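Local structure of outer surface protein (Borrelia burgdorferi, 5IZT) at residues 218-223 against 235-239; 210-214 against 263-268; 251-255 against 293-298; 285-289 against 378-382. The protein is of unknown function but is a plasmid-encoded outer surface protein, related in sequence to the complement-regulator-binding protein BbCRASP-1. All coordinates share one frame; numbering follows the deposited sequence.

Interaction 1: residues 218-223 against 235-239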
loop_
_atom_site.group_PDB
_atom_site.type_symbol
_atom_site.label_atom_id
_atom_site.label_comp_id
_atom_site.label_asym_id
_atom_site.label_seq_id
_atom_site.Cartn_x
_atom_site.Cartn_y
_atom_site.Cartn_z
ATOM N N PHE A 218 3.430 5.196 -14.572
ATOM C CA PHE A 218 3.556 6.494 -13.921
ATOM C C PHE A 218 3.251 7.636 -14.875
ATOM O O PHE A 218 2.899 8.727 -14.433
ATOM C CB PHE A 218 4.961 6.652 -13.336
ATOM C CG PHE A 218 5.264 5.687 -12.216
ATOM C CD1 PHE A 218 4.256 5.290 -11.339
ATOM C CD2 PHE A 218 6.550 5.187 -12.030
ATOM C CE1 PHE A 218 4.534 4.405 -10.283
ATOM C CE2 PHE A 218 6.840 4.307 -10.984
ATOM C CZ PHE A 218 5.824 3.920 -10.099
ATOM N N GLU A 219 3.402 7.426 -16.178
ATOM C CA GLU A 219 3.041 8.483 -17.115
ATOM C C GLU A 219 1.538 8.748 -17.115
ATOM O O GLU A 219 1.105 9.866 -17.434
ATOM C CB GLU A 219 3.517 8.123 -18.525
ATOM C CG GLU A 219 3.493 9.299 -19.494
ATOM C CD GLU A 219 4.289 9.025 -20.752
ATOM O OE1 GLU A 219 4.297 7.861 -21.193
ATOM O OE2 GLU A 219 4.911 9.965 -21.291
ATOM N N LEU A 220 0.737 7.751 -16.755
ATOM C CA LEU A 220 -0.714 7.827 -16.873
ATOM C C LEU A 220 -1.386 8.513 -15.691
ATOM O O LEU A 220 -2.613 8.652 -15.693
ATOM C CB LEU A 220 -1.297 6.414 -17.039
ATOM C CG LEU A 220 -0.915 5.765 -18.369
ATOM C CD1 LEU A 220 -1.350 4.303 -18.333
ATOM C CD2 LEU A 220 -1.600 6.522 -19.490
ATOM N N LEU A 221 -0.636 8.894 -14.667
ATOM C CA LEU A 221 -1.232 9.447 -13.456
ATOM C C LEU A 221 -0.510 10.722 -13.037
ATOM O O LEU A 221 0.662 10.929 -13.365
ATOM C CB LEU A 221 -1.179 8.424 -12.314
ATOM C CG LEU A 221 -1.948 7.129 -12.524
ATOM C CD1 LEU A 221 -1.537 6.145 -11.455
ATOM C CD2 LEU A 221 -3.454 7.404 -12.449
ATOM N N ASP A 222 -1.230 11.581 -12.319
ATOM C CA ASP A 222 -0.632 12.663 -11.550
ATOM C C ASP A 222 -0.420 12.199 -10.114
ATOM O O ASP A 222 -0.953 11.180 -9.688
ATOM C CB ASP A 222 -1.533 13.896 -11.529
ATOM C CG ASP A 222 -1.655 14.567 -12.877
ATOM O OD1 ASP A 222 -0.782 14.328 -13.736
ATOM O OD2 ASP A 222 -2.622 15.346 -13.066
ATOM N N VAL A 223 0.331 12.989 -9.348
ATOM C CA VAL A 223 0.489 12.702 -7.923
ATOM C C VAL A 223 -0.869 12.808 -7.240
ATOM O O VAL A 223 -1.617 13.766 -7.463
ATOM C CB VAL A 223 1.525 13.653 -7.311
ATOM C CG1 VAL A 223 1.608 13.449 -5.804
ATOM C CG2 VAL A 223 2.886 13.400 -7.949
ATOM N N ALA A 235 -1.212 19.206 -9.917
ATOM C CA ALA A 235 -0.073 18.478 -9.379
ATOM C C ALA A 235 0.785 17.919 -10.505
ATOM O O ALA A 235 0.304 17.713 -11.624
ATOM C CB ALA A 235 -0.562 17.349 -8.475
ATOM N N PRO A 236 2.065 17.651 -10.237
ATOM C CA PRO A 236 2.942 17.119 -11.282
ATOM C C PRO A 236 2.568 15.699 -11.666
ATOM O O PRO A 236 1.999 14.933 -10.884
ATOM C CB PRO A 236 4.334 17.166 -10.643
ATOM C CG PRO A 236 4.070 17.147 -9.173
ATOM C CD PRO A 236 2.801 17.918 -8.985
ATOM N N GLN A 237 2.918 15.356 -12.902
ATOM C CA GLN A 237 2.766 13.992 -13.381
ATOM C C GLN A 237 3.565 13.038 -12.496
ATOM O O GLN A 237 4.627 13.388 -11.968
ATOM C CB GLN A 237 3.232 13.909 -14.835
ATOM C CG GLN A 237 2.535 12.854 -15.683
ATOM C CD GLN A 237 2.767 13.084 -17.165
ATOM O OE1 GLN A 237 3.482 14.007 -17.550
ATOM N NE2 GLN A 237 2.160 12.251 -18.002
ATOM N N LEU A 238 3.055 11.810 -12.336
ATOM C CA LEU A 238 3.689 10.883 -11.393
ATOM C C LEU A 238 5.055 10.398 -11.883
ATOM O O LEU A 238 5.877 9.968 -11.068
ATOM C CB LEU A 238 2.756 9.685 -11.121
ATOM C CG LEU A 238 3.188 8.598 -10.137
ATOM C CD1 LEU A 238 3.615 9.232 -8.801
ATOM C CD2 LEU A 238 2.062 7.575 -9.933
ATOM N N ASN A 239 5.337 10.502 -13.183
ATOM C CA ASN A 239 6.643 10.127 -13.713
ATOM C C ASN A 239 7.621 11.295 -13.754
ATOM O O ASN A 239 8.702 11.159 -14.343
ATOM C CB ASN A 239 6.501 9.552 -15.133
ATOM C CG ASN A 239 6.107 10.619 -16.144
ATOM O OD1 ASN A 239 5.632 11.684 -15.767
ATOM N ND2 ASN A 239 6.326 10.347 -17.426
#
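L238 N gives its hydrogen to L221 O across 2.7 Å, with 165° at the hydrogen, and V223 N donates to P236 O at 3.0 Å. These two backbone bonds flank D222 and Q237 and make them a non-hydrogen-bonded antiparallel pair, their CA atoms 4.1 Å apart. The result is a single beta bridge and not a sheet. It pairs two parts of the long loop between helix 179-197 and helix 243-255, in a protein that is otherwise mostly helical.

A side chain adds a third bond. In the conformer described, Q237 NE2 donates to E219 O at 2.7 Å. The carbonyl accepts in its own plane, on a lone pair, and the amide is turned so that NE2 points at it nearly in plane, 14° off. The extended Q237 chain, with CG anti to the backbone N, carries the amide alongside E219.

L238 supplies the apolar side of the contact. Its CD2 lies 3.5 Å from CD1 of the F218 ring, and the leucine runs alongside L221, pointing the same way. V223 packs at the other end, its CG2 coming 4.1 Å from CG of P236. N239 lays its CB against CB of F218 at 3.7 Å, and its ND2 is hydrogen-bonded to K214 O. M287 of helix 280-316 touches both F218 and L221.

Interaction 2: residues 210-214 against 263-268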
loop_
_atom_site.group_PDB
_atom_site.type_symbol
_atom_site.label_atom_id
_atom_site.label_comp_id
_atom_site.label_asym_id
_atom_site.label_seq_id
_atom_site.Cartn_x
_atom_site.Cartn_y
_atom_site.Cartn_z
ATOM N N GLN A 210 12.447 4.305 -14.209
ATOM C CA GLN A 210 11.469 4.035 -13.140
ATOM C C GLN A 210 10.853 2.638 -13.297
ATOM O O GLN A 210 9.630 2.457 -13.272
ATOM C CB GLN A 210 10.386 5.129 -13.100
ATOM C CG GLN A 210 10.983 6.539 -12.978
ATOM C CD GLN A 210 10.001 7.671 -13.311
ATOM O OE1 GLN A 210 8.794 7.465 -13.406
ATOM N NE2 GLN A 210 10.537 8.874 -13.497
ATOM N N PHE A 211 11.729 1.645 -13.489
ATOM C CA PHE A 211 11.351 0.232 -13.601
ATOM C C PHE A 211 10.311 0.012 -14.703
ATOM O O PHE A 211 9.315 -0.689 -14.514
ATOM C CB PHE A 211 10.854 -0.307 -12.254
ATOM C CG PHE A 211 11.826 -0.072 -11.122
ATOM C CD1 PHE A 211 12.950 -0.873 -10.978
ATOM C CD2 PHE A 211 11.627 0.972 -10.222
ATOM C CE1 PHE A 211 13.867 -0.645 -9.946
ATOM C CE2 PHE A 211 12.531 1.208 -9.193
ATOM C CZ PHE A 211 13.655 0.396 -9.052
ATOM N N LYS A 212 10.566 0.620 -15.865
ATOM C CA LYS A 212 9.751 0.572 -17.081
ATOM C C LYS A 212 8.408 1.266 -16.902
ATOM O O LYS A 212 7.531 1.149 -17.776
ATOM C CB LYS A 212 9.516 -0.866 -17.579
ATOM C CG LYS A 212 10.804 -1.708 -17.676
ATOM C CD LYS A 212 11.616 -1.402 -18.909
ATOM C CE LYS A 212 12.939 -2.185 -18.902
ATOM N NZ LYS A 212 13.860 -1.755 -17.796
ATOM N N MET A 213 8.209 1.987 -15.799
ATOM C CA MET A 213 6.959 2.698 -15.586
ATOM C C MET A 213 7.063 4.201 -15.836
ATOM O O MET A 213 6.020 4.877 -15.875
ATOM C CB MET A 213 6.444 2.416 -14.171
ATOM C CG MET A 213 5.965 0.946 -14.066
ATOM S SD MET A 213 5.327 0.483 -12.449
ATOM C CE MET A 213 6.898 0.390 -11.551
ATOM N N LYS A 214 8.271 4.739 -16.057
ATOM C CA LYS A 214 8.384 6.152 -16.437
ATOM C C LYS A 214 7.574 6.440 -17.691
ATOM O O LYS A 214 6.894 7.469 -17.782
ATOM C CB LYS A 214 9.841 6.544 -16.689
ATOM C CG LYS A 214 10.003 8.035 -17.097
ATOM C CD LYS A 214 11.473 8.442 -17.223
ATOM C CE LYS A 214 12.109 7.982 -18.543
ATOM N NZ LYS A 214 11.575 8.704 -19.746
ATOM N N ILE A 263 9.452 -5.306 -8.279
ATOM C CA ILE A 263 9.078 -4.030 -8.887
ATOM C C ILE A 263 9.419 -4.022 -10.377
ATOM O O ILE A 263 8.625 -3.539 -11.204
ATOM C CB ILE A 263 9.744 -2.865 -8.130
ATOM C CG1 ILE A 263 9.257 -2.820 -6.674
ATOM C CG2 ILE A 263 9.476 -1.503 -8.819
ATOM C CD1 ILE A 263 10.149 -1.930 -5.793
ATOM N N GLU A 264 10.588 -4.558 -10.741
ATOM C CA GLU A 264 10.937 -4.626 -12.158
ATOM C C GLU A 264 9.979 -5.533 -12.920
ATOM O O GLU A 264 9.594 -5.217 -14.053
ATOM C CB GLU A 264 12.381 -5.103 -12.338
ATOM C CG GLU A 264 12.848 -5.176 -13.791
ATOM C CD GLU A 264 13.110 -3.807 -14.424
ATOM O OE1 GLU A 264 13.048 -3.696 -15.673
ATOM O OE2 GLU A 264 13.385 -2.849 -13.682
ATOM N N GLN A 265 9.589 -6.667 -12.325
ATOM C CA GLN A 265 8.657 -7.572 -12.991
ATOM C C GLN A 265 7.312 -6.900 -13.211
ATOM O O GLN A 265 6.728 -6.975 -14.302
ATOM C CB GLN A 265 8.487 -8.845 -12.162
ATOM C CG GLN A 265 9.710 -9.750 -12.169
ATOM C CD GLN A 265 10.080 -10.192 -13.581
ATOM O OE1 GLN A 265 9.215 -10.504 -14.394
ATOM N NE2 GLN A 265 11.373 -10.201 -13.878
ATOM N N PHE A 266 6.803 -6.244 -12.170
ATOM C CA PHE A 266 5.518 -5.556 -12.245
ATOM C C PHE A 266 5.561 -4.444 -13.283
ATOM O O PHE A 266 4.632 -4.293 -14.092
ATOM C CB PHE A 266 5.151 -4.995 -10.851
ATOM C CG PHE A 266 3.748 -4.425 -10.776
ATOM C CD1 PHE A 266 3.495 -3.126 -11.181
ATOM C CD2 PHE A 266 2.709 -5.188 -10.280
ATOM C CE1 PHE A 266 2.203 -2.603 -11.134
ATOM C CE2 PHE A 266 1.416 -4.677 -10.216
ATOM C CZ PHE A 266 1.166 -3.379 -10.636
ATOM N N GLY A 267 6.624 -3.643 -13.273
ATOM C CA GLY A 267 6.754 -2.591 -14.275
ATOM C C GLY A 267 6.794 -3.127 -15.698
ATOM O O GLY A 267 6.209 -2.538 -16.616
ATOM N N SER A 268 7.465 -4.260 -15.900
ATOM C CA SER A 268 7.515 -4.855 -17.235
ATOM C C SER A 268 6.136 -5.285 -17.705
ATOM O O SER A 268 5.834 -5.208 -18.899
ATOM C CB SER A 268 8.468 -6.047 -17.264
ATOM O OG SER A 268 9.808 -5.627 -17.092
#
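K212 and F211 meet helix 260-274 from the two central positions of a type I' beta turn, Q210 to M213, which is closed by M213 N to Q210 O. Along K212, CB rests 3.8 Å from G267 O, and CG passes E264 OE1 and, a little farther off, S268 OG. Bends at chi2 and chi4 bring CE to 3.6 Å from E264 OE1, and NZ forms a salt bridge of 3.0 Å with the same OE1, on its syn lone pair. That ammonium also forms a salt bridge with D209, its stronger partner. E264 and S268 were each modelled in two conformers, and their side-chain contacts hold for the one described.

F211 meets the other carboxylate oxygen of E264: OE2 lies at the ring edge, in its plane, 3.4 Å from CD1, with the carboxylate turned 66° from the ring. CG2 of I263 sits over one face of the F211 ring, 3.9 Å from the centroid and 27° off the normal, a CH-pi contact displaced toward the rim.

At G267 the turn comes against the helix backbone itself. M213 CG packs on G267 CA, and that same CA points a hydrogen at F211 O, with a C...O separation of 3.2 Å and 158° at the hydrogen.

Interaction 3: residues 251-255 against 293-298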
loop_
_atom_site.group_PDB
_atom_site.type_symbol
_atom_site.label_atom_id
_atom_site.label_comp_id
_atom_site.label_asym_id
_atom_site.label_seq_id
_atom_site.Cartn_x
_atom_site.Cartn_y
_atom_site.Cartn_z
ATOM N N LYS A 251 6.084 5.407 -2.566
ATOM C CA LYS A 251 5.027 4.676 -1.867
ATOM C C LYS A 251 4.721 3.359 -2.572
ATOM O O LYS A 251 4.420 2.358 -1.914
ATOM C CB LYS A 251 3.762 5.524 -1.760
ATOM C CG LYS A 251 4.026 6.894 -1.126
ATOM C CD LYS A 251 3.400 7.040 0.204
ATOM C CE LYS A 251 3.746 8.405 0.808
ATOM N NZ LYS A 251 4.809 8.269 1.841
ATOM N N PHE A 252 4.743 3.347 -3.914
ATOM C CA PHE A 252 4.563 2.078 -4.617
ATOM C C PHE A 252 5.727 1.134 -4.341
ATOM O O PHE A 252 5.526 -0.074 -4.153
ATOM C CB PHE A 252 4.417 2.277 -6.131
ATOM C CG PHE A 252 4.183 0.988 -6.857
ATOM C CD1 PHE A 252 2.939 0.344 -6.768
ATOM C CD2 PHE A 252 5.209 0.377 -7.571
ATOM C CE1 PHE A 252 2.721 -0.874 -7.406
ATOM C CE2 PHE A 252 5.003 -0.864 -8.217
ATOM C CZ PHE A 252 3.752 -1.478 -8.140
ATOM N N TYR A 253 6.949 1.656 -4.326
ATOM C CA TYR A 253 8.100 0.804 -3.998
ATOM C C TYR A 253 7.982 0.248 -2.588
ATOM O O TYR A 253 8.348 -0.910 -2.330
ATOM C CB TYR A 253 9.404 1.587 -4.155
ATOM C CG TYR A 253 9.579 2.213 -5.526
ATOM C CD1 TYR A 253 8.999 1.636 -6.652
ATOM C CD2 TYR A 253 10.294 3.407 -5.688
ATOM C CE1 TYR A 253 9.129 2.223 -7.914
ATOM C CE2 TYR A 253 10.433 4.003 -6.968
ATOM C CZ TYR A 253 9.857 3.403 -8.061
ATOM O OH TYR A 253 9.996 3.979 -9.321
ATOM N N ALA A 254 7.481 1.067 -1.655
ATOM C CA ALA A 254 7.295 0.620 -0.279
ATOM C C ALA A 254 6.225 -0.461 -0.178
ATOM O O ALA A 254 6.349 -1.388 0.631
ATOM C CB ALA A 254 6.930 1.804 0.610
ATOM N N LEU A 255 5.163 -0.343 -0.978
ATOM C CA LEU A 255 4.123 -1.364 -1.015
ATOM C C LEU A 255 4.691 -2.719 -1.429
ATOM O O LEU A 255 4.251 -3.769 -0.931
ATOM C CB LEU A 255 3.023 -0.929 -1.989
ATOM C CG LEU A 255 1.930 -1.943 -2.300
ATOM C CD1 LEU A 255 1.131 -2.306 -1.037
ATOM C CD2 LEU A 255 1.031 -1.360 -3.401
ATOM N N THR A 293 -3.611 1.903 -1.367
ATOM C CA THR A 293 -3.403 0.954 -0.284
ATOM C C THR A 293 -2.267 1.409 0.625
ATOM O O THR A 293 -2.400 1.406 1.857
ATOM C CB THR A 293 -3.092 -0.427 -0.851
ATOM O OG1 THR A 293 -4.234 -0.928 -1.529
ATOM C CG2 THR A 293 -2.702 -1.418 0.260
ATOM N N GLN A 294 -1.130 1.765 0.036
ATOM C CA GLN A 294 0.016 2.139 0.861
ATOM C C GLN A 294 -0.223 3.475 1.554
ATOM O O GLN A 294 0.169 3.661 2.713
ATOM C CB GLN A 294 1.288 2.192 0.008
ATOM C CG GLN A 294 2.571 2.451 0.820
ATOM C CD GLN A 294 2.931 1.293 1.732
ATOM O OE1 GLN A 294 2.482 0.168 1.525
ATOM N NE2 GLN A 294 3.744 1.566 2.752
ATOM N N ILE A 295 -0.871 4.421 0.866
ATOM C CA ILE A 295 -1.082 5.730 1.465
ATOM C C ILE A 295 -1.987 5.601 2.681
ATOM O O ILE A 295 -1.691 6.139 3.756
ATOM C CB ILE A 295 -1.665 6.704 0.430
ATOM C CG1 ILE A 295 -0.592 7.030 -0.630
ATOM C CG2 ILE A 295 -2.185 7.955 1.139
ATOM C CD1 ILE A 295 -1.124 7.771 -1.865
ATOM N N SER A 296 -3.107 4.889 2.527
ATOM C CA SER A 296 -4.017 4.706 3.662
ATOM C C SER A 296 -3.352 3.932 4.785
ATOM O O SER A 296 -3.588 4.221 5.962
ATOM C CB SER A 296 -5.289 3.979 3.233
ATOM O OG SER A 296 -6.123 4.803 2.427
ATOM N N PHE A 297 -2.583 2.897 4.436
ATOM C CA PHE A 297 -1.853 2.113 5.435
ATOM C C PHE A 297 -0.963 3.007 6.293
ATOM O O PHE A 297 -0.998 2.937 7.530
ATOM C CB PHE A 297 -1.030 1.029 4.721
ATOM C CG PHE A 297 -0.147 0.224 5.620
ATOM C CD1 PHE A 297 -0.677 -0.804 6.401
ATOM C CD2 PHE A 297 1.206 0.465 5.673
ATOM C CE1 PHE A 297 0.150 -1.570 7.219
ATOM C CE2 PHE A 297 2.046 -0.298 6.501
ATOM C CZ PHE A 297 1.510 -1.305 7.280
ATOM N N GLU A 298 -0.170 3.876 5.659
ATOM C CA GLU A 298 0.738 4.730 6.425
ATOM C C GLU A 298 -0.021 5.745 7.276
ATOM O O GLU A 298 0.395 6.059 8.403
ATOM C CB GLU A 298 1.717 5.437 5.476
ATOM C CG GLU A 298 2.721 4.481 4.831
ATOM C CD GLU A 298 3.712 5.169 3.893
ATOM O OE1 GLU A 298 3.837 6.413 3.932
ATOM O OE2 GLU A 298 4.362 4.447 3.104
#
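The side chains of K251 and E298 cross at a slant between two helices that are themselves almost perpendicular, the short segments making 84° with axes 9.3 Å apart. Bends in the lysine chain at chi2 and chi4 take K251 NZ to E298 OE1, where a salt bridge of 3.0 Å forms. The ammonium arrives on the syn side, 18° out of the carboxylate plane. The glutamate chain is extended beyond CG, and the aliphatic part of the lysine passes close to it, with K251 CD also 4.1 Å from I295 CG1.

Q294 lies between this pair and L255. Its CG stands anti to the backbone N and a bend at chi2 turns the amide along its own helix, so that Q294 NE2 donates to E298 OE2 at 3.0 Å. That bond is nearly straight, 168°, and uses the anti lone pair of OE2, with the acceptor close to the amide plane. Q294 OE1 lies 3.4 Å from L255 CA, and the L255 and Q294 side chains run past one another, oppositely directed. A254 places its CB 3.8 Å from Q294 NE2. The side chains of L255 and T293 are about perpendicular, with L255 CD1 4.1 Å from T293 CG2.

Such packing joins helix 243-255 to the long helix 280-316, its centre about 3 Å from the centre of the chain. Both oxygens of E298 are engaged, one by each helix, and Q294 OE1 accepts from R343 of helix 322-359. Each end of the buried amide therefore has a hydrogen-bond partner, and the lysine probably favours the ionised form of E298.

Interaction 4: residues 285-289 against 378-382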
loop_
_atom_site.group_PDB
_atom_site.type_symbol
_atom_site.label_atom_id
_atom_site.label_comp_id
_atom_site.label_asym_id
_atom_site.label_seq_id
_atom_site.Cartn_x
_atom_site.Cartn_y
_atom_site.Cartn_z
ATOM N N GLU A 285 -6.206 2.028 -12.954
ATOM C CA GLU A 285 -6.894 1.411 -11.817
ATOM C C GLU A 285 -5.944 0.536 -11.000
ATOM O O GLU A 285 -6.022 0.523 -9.765
ATOM C CB GLU A 285 -8.095 0.581 -12.274
ATOM C CG GLU A 285 -9.235 1.353 -12.948
ATOM C CD GLU A 285 -10.491 0.482 -13.146
ATOM O OE1 GLU A 285 -10.555 -0.300 -14.117
ATOM O OE2 GLU A 285 -11.409 0.557 -12.293
ATOM N N LEU A 286 -5.064 -0.232 -11.659
ATOM C CA LEU A 286 -4.137 -1.087 -10.916
ATOM C C LEU A 286 -3.208 -0.253 -10.051
ATOM O O LEU A 286 -3.034 -0.534 -8.857
ATOM C CB LEU A 286 -3.304 -1.972 -11.857
ATOM C CG LEU A 286 -4.090 -3.046 -12.618
ATOM C CD1 LEU A 286 -3.211 -3.622 -13.721
ATOM C CD2 LEU A 286 -4.553 -4.139 -11.661
ATOM N N MET A 287 -2.586 0.773 -10.641
ATOM C CA MET A 287 -1.625 1.566 -9.878
ATOM C C MET A 287 -2.321 2.384 -8.795
ATOM O O MET A 287 -1.800 2.512 -7.679
ATOM C CB MET A 287 -0.822 2.482 -10.806
ATOM C CG MET A 287 0.202 3.333 -10.042
ATOM S SD MET A 287 1.404 2.357 -9.087
ATOM C CE MET A 287 2.332 1.548 -10.401
ATOM N N ILE A 288 -3.496 2.942 -9.100
ATOM C CA ILE A 288 -4.228 3.694 -8.079
ATOM C C ILE A 288 -4.573 2.785 -6.901
ATOM O O ILE A 288 -4.522 3.210 -5.739
ATOM C CB ILE A 288 -5.488 4.345 -8.687
ATOM C CG1 ILE A 288 -5.116 5.557 -9.540
ATOM C CG2 ILE A 288 -6.495 4.742 -7.581
ATOM C CD1 ILE A 288 -6.277 6.117 -10.363
ATOM N N SER A 289 -4.937 1.527 -7.173
ATOM C CA SER A 289 -5.288 0.629 -6.076
ATOM C C SER A 289 -4.083 0.357 -5.192
ATOM O O SER A 289 -4.229 0.208 -3.976
ATOM C CB SER A 289 -5.874 -0.693 -6.589
ATOM O OG SER A 289 -4.868 -1.582 -7.080
ATOM N N LEU A 378 -8.003 -7.598 -10.630
ATOM C CA LEU A 378 -8.309 -6.182 -10.396
ATOM C C LEU A 378 -9.265 -5.993 -9.222
ATOM O O LEU A 378 -9.046 -5.137 -8.357
ATOM C CB LEU A 378 -8.884 -5.551 -11.670
ATOM C CG LEU A 378 -9.316 -4.085 -11.561
ATOM C CD1 LEU A 378 -8.151 -3.159 -11.137
ATOM C CD2 LEU A 378 -9.943 -3.624 -12.878
ATOM N N ASP A 379 -10.351 -6.767 -9.184
ATOM C CA ASP A 379 -11.330 -6.597 -8.112
ATOM C C ASP A 379 -10.729 -6.921 -6.753
ATOM O O ASP A 379 -11.018 -6.237 -5.760
ATOM C CB ASP A 379 -12.560 -7.464 -8.386
ATOM C CG ASP A 379 -13.407 -6.927 -9.523
ATOM O OD1 ASP A 379 -13.805 -5.736 -9.470
ATOM O OD2 ASP A 379 -13.617 -7.676 -10.503
ATOM N N ASN A 380 -9.904 -7.966 -6.681
ATOM C CA ASN A 380 -9.249 -8.298 -5.418
ATOM C C ASN A 380 -8.345 -7.162 -4.950
ATOM O O ASN A 380 -8.276 -6.861 -3.752
ATOM C CB ASN A 380 -8.430 -9.578 -5.569
ATOM C CG ASN A 380 -9.274 -10.818 -5.744
ATOM O OD1 ASN A 380 -10.428 -10.901 -5.302
ATOM N ND2 ASN A 380 -8.688 -11.812 -6.397
ATOM N N MET A 381 -7.613 -6.535 -5.874
ATOM C CA MET A 381 -6.738 -5.428 -5.487
ATOM C C MET A 381 -7.534 -4.205 -5.041
ATOM O O MET A 381 -7.199 -3.572 -4.032
ATOM C CB MET A 381 -5.817 -5.071 -6.649
ATOM C CG MET A 381 -4.784 -6.158 -6.925
ATOM S SD MET A 381 -3.845 -5.856 -8.456
ATOM C CE MET A 381 -2.258 -6.582 -8.014
ATOM N N GLN A 382 -8.602 -3.868 -5.770
ATOM C CA GLN A 382 -9.437 -2.739 -5.373
ATOM C C GLN A 382 -10.184 -3.018 -4.073
ATOM O O GLN A 382 -10.349 -2.108 -3.241
ATOM C CB GLN A 382 -10.400 -2.387 -6.511
ATOM C CG GLN A 382 -9.681 -1.718 -7.706
ATOM C CD GLN A 382 -10.612 -1.398 -8.861
ATOM O OE1 GLN A 382 -11.528 -2.169 -9.171
ATOM N NE2 GLN A 382 -10.391 -0.246 -9.503
HETATM O O HOH W 1 -8.302 1.544 -8.638
#
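E285, L378 and L286 bury the most surface here, each contributing more than 50 Å². E285 OE1 lies 3.6 Å from L378 CD2, the two side chains being about perpendicular. The other oxygen, E285 OE2, accepts from NE2 of Q382 at 3.1 Å. The donor comes from above the carboxylate, 56° out of its plane, and the two flat groups are turned 75° apart, although OE2 itself lies close to the plane of the Q382 amide. A water adds a second link, accepting from the same NE2 and donating to E285 O.

L378 turns its two methyl groups to different neighbours. With CG anti to the backbone N, it offers CD1 to L286 CD2 at 3.8 Å, while its CD2 is the methyl that meets the glutamate. L286 in turn uses one methyl twice, since L286 CD2 also touches M381 SD at 3.7 Å. Farther along, S289 OG packs 3.6 Å from M381 CB while donating back to L286 O of its own helix.

The segments run in the same general direction, 27° apart with axes at 9.5 Å, so this is parallel helix packing between helix 280-316 and helix 366-395. Helix 322-359 closes one side of it: W346 touches M381 and donates its NE1 to S289 OG, and Q349 and A350 also pack on M381.

Overall arrangement
Helix 280-316 is shared by interactions 3 and 4, whose centres are about 13 Å apart; interaction 4 joins it to helix 366-395, and interaction 3 to helix 243-255. Interaction 1 bridges two parts of the long loop before helix 243-255, and interaction 2 packs an earlier turn of that loop on helix 260-274. Their centres are about 15 Å apart, and interaction 1 falls within the chain span that interaction 2 brackets. M287, on the 285-289 segment, connects the regions: in the conformer described it packs against L221 and F218 of interaction 1, M213 of interaction 2 and F252 of interaction 3. Y253 likewise touches F211 and F218. Together the contacts pack loop and short helices against the long helical bundle.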